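Local structure of AvrA (Salmonella typhimurium, 6BE0) at residues R49-I54 / K291-Y296. The protein probably transfers acetyl groups from acetyl-CoA to serine and threonine hydroxyls of proteins, as a YopJ-family effector that binds inositol hexakisphosphate. Residues are numbered along the deposited sequence; the frame is centred on the assembly and turned at random.
Sequences RLESEI and KRIAEY. With IHP (inositol hexakisphosphate), chain B.
L50 and I293 face each other where helix 40-55 packs almost antiparallel against helix 287-300, the axes of the short segments 10.3 Å apart and at 162°. L50 CB lies 3.8 Å from I293 CG1, while the L50 branch runs on toward R292 and Y296, crossing both side chains at about a right angle. Its CD1 methyl meets Y296 CD2 at 3.6 Å, obliquely to the ring, and also touches the aliphatic stem of R292, with CD1 3.7 Å from R292 CD. R292 CG in turn rests over one face of the Y296 ring, near its rim, so the methyl, the R292 methylenes and the carbon part of the ring pack together. With CG anti to its backbone N (chi1 175°), the R292 stem extends past the ring before bending at chi3; its guanidinium forms salt bridges with E185 and D68, and D68 also takes a hydrogen bond with Y296 OH.

I293 meets L50 through CG1, and E51 and I54 through its CD1 end. Its CG1 branch is extended (chi2 172°), bringing CD1 tip to tip with I54 CD1 at 3.5 Å. The same methyl lies 3.6 Å from E51 CG, the methylene stem of E51 passing I293 at a slant.

One side of helix 287-300, carrying R292, I293 and Y296, packs against helix 40-55, while K291 points to the ligand: its NZ donates to inositol hexakisphosphate O23 and O32, the NZ to O32 distance being 2.7 Å. K238, K263, H239 and K196 also bind this phosphate-rich group. No hydrogen bond joins the two segments; they meet through apolar atoms. Just past the segment, the E51-K297 salt bridge adds a polar tie between the same two helices, while the R292 charge is paired with E185 and D68.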
loop_
_atom_site.group_PDB
_atom_site.type_symbol
_atom_site.label_atom_id
_atom_site.label_comp_id
_atom_site.label_asym_id
_atom_site.label_seq_id
_atom_site.Cartn_x
_atom_site.Cartn_y
_atom_site.Cartn_z
ATOM N N ARG A 49 -14.192 16.733 -10.387
ATOM C CA ARG A 49 -14.622 15.595 -11.193
ATOM C C ARG A 49 -14.675 14.324 -10.354
ATOM O O ARG A 49 -15.598 13.524 -10.495
ATOM C CB ARG A 49 -13.693 15.392 -12.394
ATOM C CG ARG A 49 -13.778 16.493 -13.441
ATOM C CD ARG A 49 -13.187 16.058 -14.779
ATOM N NE ARG A 49 -11.802 15.607 -14.662
ATOM C CZ ARG A 49 -11.424 14.338 -14.502
ATOM N NH1 ARG A 49 -12.324 13.363 -14.437
ATOM N NH2 ARG A 49 -10.135 14.043 -14.408
ATOM N N LEU A 50 -13.689 14.143 -9.480
ATOM C CA LEU A 50 -13.634 12.964 -8.618
ATOM C C LEU A 50 -14.859 12.882 -7.717
ATOM O O LEU A 50 -15.462 11.821 -7.568
ATOM C CB LEU A 50 -12.367 12.976 -7.760
ATOM C CG LEU A 50 -11.024 12.889 -8.488
ATOM C CD1 LEU A 50 -9.885 12.904 -7.483
ATOM C CD2 LEU A 50 -10.951 11.647 -9.358
ATOM N N GLU A 51 -15.219 14.009 -7.114
ATOM C CA GLU A 51 -16.371 14.063 -6.225
ATOM C C GLU A 51 -17.663 13.864 -7.007
ATOM O O GLU A 51 -18.562 13.152 -6.565
ATOM C CB GLU A 51 -16.397 15.396 -5.475
ATOM C CG GLU A 51 -15.246 15.562 -4.496
ATOM C CD GLU A 51 -15.179 16.950 -3.899
ATOM O OE1 GLU A 51 -15.297 17.930 -4.662
ATOM O OE2 GLU A 51 -15.014 17.059 -2.666
ATOM N N SER A 52 -17.743 14.495 -8.173
ATOM C CA SER A 52 -18.904 14.358 -9.045
ATOM C C SER A 52 -19.100 12.907 -9.473
ATOM O O SER A 52 -20.219 12.390 -9.464
ATOM C CB SER A 52 -18.751 15.251 -10.279
ATOM O OG SER A 52 -19.835 15.073 -11.171
ATOM N N GLU A 53 -18.002 12.260 -9.844
ATOM C CA GLU A 53 -18.040 10.888 -10.335
ATOM C C GLU A 53 -18.475 9.905 -9.249
ATOM O O GLU A 53 -18.996 8.830 -9.550
ATOM C CB GLU A 53 -16.670 10.495 -10.888
ATOM C CG GLU A 53 -16.346 11.161 -12.219
ATOM C CD GLU A 53 -14.858 11.217 -12.510
ATOM O OE1 GLU A 53 -14.080 10.559 -11.789
ATOM O OE2 GLU A 53 -14.466 11.926 -13.460
ATOM N N ILE A 54 -18.263 10.277 -7.992
ATOM C CA ILE A 54 -18.730 9.472 -6.868
ATOM C C ILE A 54 -20.246 9.588 -6.727
ATOM O O ILE A 54 -20.930 8.601 -6.466
ATOM C CB ILE A 54 -18.047 9.894 -5.546
ATOM C CG1 ILE A 54 -16.598 9.400 -5.528
ATOM C CG2 ILE A 54 -18.795 9.338 -4.329
ATOM C CD1 ILE A 54 -15.767 9.929 -4.374
ATOM N N LYS A 291 -10.140 8.815 -0.272
ATOM C CA LYS A 291 -8.779 9.095 0.177
ATOM C C LYS A 291 -7.989 9.824 -0.906
ATOM O O LYS A 291 -7.182 10.704 -0.605
ATOM C CB LYS A 291 -8.052 7.806 0.572
ATOM C CG LYS A 291 -6.680 8.039 1.213
ATOM C CD LYS A 291 -6.790 8.819 2.520
ATOM C CE LYS A 291 -5.430 9.074 3.155
ATOM N NZ LYS A 291 -4.760 7.821 3.589
ATOM N N ARG A 292 -8.218 9.453 -2.163
ATOM C CA ARG A 292 -7.590 10.143 -3.285
ATOM C C ARG A 292 -7.939 11.625 -3.243
ATOM O O ARG A 292 -7.079 12.484 -3.444
ATOM C CB ARG A 292 -8.032 9.541 -4.624
ATOM C CG ARG A 292 -7.504 10.307 -5.836
ATOM C CD ARG A 292 -7.968 9.716 -7.158
ATOM N NE ARG A 292 -7.402 8.391 -7.407
ATOM C CZ ARG A 292 -8.063 7.242 -7.287
ATOM N NH1 ARG A 292 -9.340 7.218 -6.920
ATOM N NH2 ARG A 292 -7.440 6.101 -7.543
ATOM N N ILE A 293 -9.210 11.912 -2.980
ATOM C CA ILE A 293 -9.695 13.286 -2.928
ATOM C C ILE A 293 -9.023 14.052 -1.790
ATOM O O ILE A 293 -8.615 15.200 -1.962
ATOM C CB ILE A 293 -11.230 13.327 -2.758
ATOM C CG1 ILE A 293 -11.901 12.689 -3.981
ATOM C CG2 ILE A 293 -11.718 14.764 -2.570
ATOM C CD1 ILE A 293 -13.397 12.510 -3.848
ATOM N N ALA A 294 -8.912 13.411 -0.633
ATOM C CA ALA A 294 -8.239 14.014 0.511
ATOM C C ALA A 294 -6.791 14.334 0.165
ATOM O O ALA A 294 -6.308 15.440 0.414
ATOM C CB ALA A 294 -8.302 13.089 1.714
ATOM N N GLU A 295 -6.110 13.352 -0.416
ATOM C CA GLU A 295 -4.712 13.493 -0.801
ATOM C C GLU A 295 -4.508 14.642 -1.787
ATOM O O GLU A 295 -3.575 15.432 -1.644
ATOM C CB GLU A 295 -4.207 12.183 -1.405
ATOM C CG GLU A 295 -3.986 11.074 -0.384
ATOM C CD GLU A 295 -2.658 11.198 0.344
ATOM O OE1 GLU A 295 -2.063 12.297 0.333
ATOM O OE2 GLU A 295 -2.204 10.189 0.922
ATOM N N TYR A 296 -5.385 14.735 -2.783
ATOM C CA TYR A 296 -5.301 15.803 -3.775
ATOM C C TYR A 296 -5.561 17.168 -3.143
ATOM O O TYR A 296 -4.844 18.132 -3.411
ATOM C CB TYR A 296 -6.296 15.573 -4.916
ATOM C CG TYR A 296 -5.938 14.451 -5.871
ATOM C CD1 TYR A 296 -4.946 13.527 -5.565
ATOM C CD2 TYR A 296 -6.591 14.325 -7.089
ATOM C CE1 TYR A 296 -4.624 12.507 -6.442
ATOM C CE2 TYR A 296 -6.275 13.310 -7.971
ATOM C CZ TYR A 296 -5.292 12.405 -7.644
ATOM O OH TYR A 296 -4.981 11.397 -8.526
HETATM C C1 IHP B . -4.618 9.933 9.737
HETATM C C2 IHP B . -4.685 9.278 8.363
HETATM C C3 IHP B . -6.106 8.863 8.021
HETATM C C4 IHP B . -7.055 10.035 8.150
HETATM C C5 IHP B . -7.066 10.491 9.598
HETATM C C6 IHP B . -5.687 10.991 10.003
HETATM O O11 IHP B . -3.326 10.490 9.899
HETATM P P1 IHP B . -2.276 9.699 10.803
HETATM O O21 IHP B . -0.905 9.782 10.169
HETATM O O31 IHP B . -2.662 8.241 10.926
HETATM O O41 IHP B . -2.232 10.327 12.171
HETATM O O12 IHP B . -4.159 10.174 7.358
HETATM P P2 IHP B . -2.858 9.777 6.547
HETATM O O22 IHP B . -1.739 9.395 7.487
HETATM O O32 IHP B . -3.133 8.604 5.637
HETATM O O42 IHP B . -2.409 10.956 5.713
HETATM O O13 IHP B . -6.148 8.318 6.701
HETATM P P3 IHP B . -6.422 6.760 6.511
HETATM O O23 IHP B . -5.570 6.228 5.384
HETATM O O33 IHP B . -6.100 5.993 7.772
HETATM O O43 IHP B . -7.871 6.545 6.161
HETATM O O14 IHP B . -8.366 9.689 7.665
HETATM P P4 IHP B . -9.379 8.683 8.414
HETATM O O24 IHP B . -9.980 7.735 7.400
HETATM O O34 IHP B . -8.686 7.872 9.484
HETATM O O44 IHP B . -10.506 9.465 9.031
HETATM O O15 IHP B . -8.041 11.510 9.826
HETATM P P5 IHP B . -8.739 11.593 11.246
HETATM O O25 IHP B . -7.946 10.799 12.262
HETATM O O35 IHP B . -8.806 13.036 11.677
HETATM O O45 IHP B . -10.139 11.034 11.183
HETATM O O16 IHP B . -5.381 12.206 9.321
HETATM P P6 IHP B . -4.870 13.434 10.144
HETATM O O26 IHP B . -4.893 14.669 9.281
HETATM O O36 IHP B . -5.753 13.652 11.346
HETATM O O46 IHP B . -3.453 13.201 10.607
#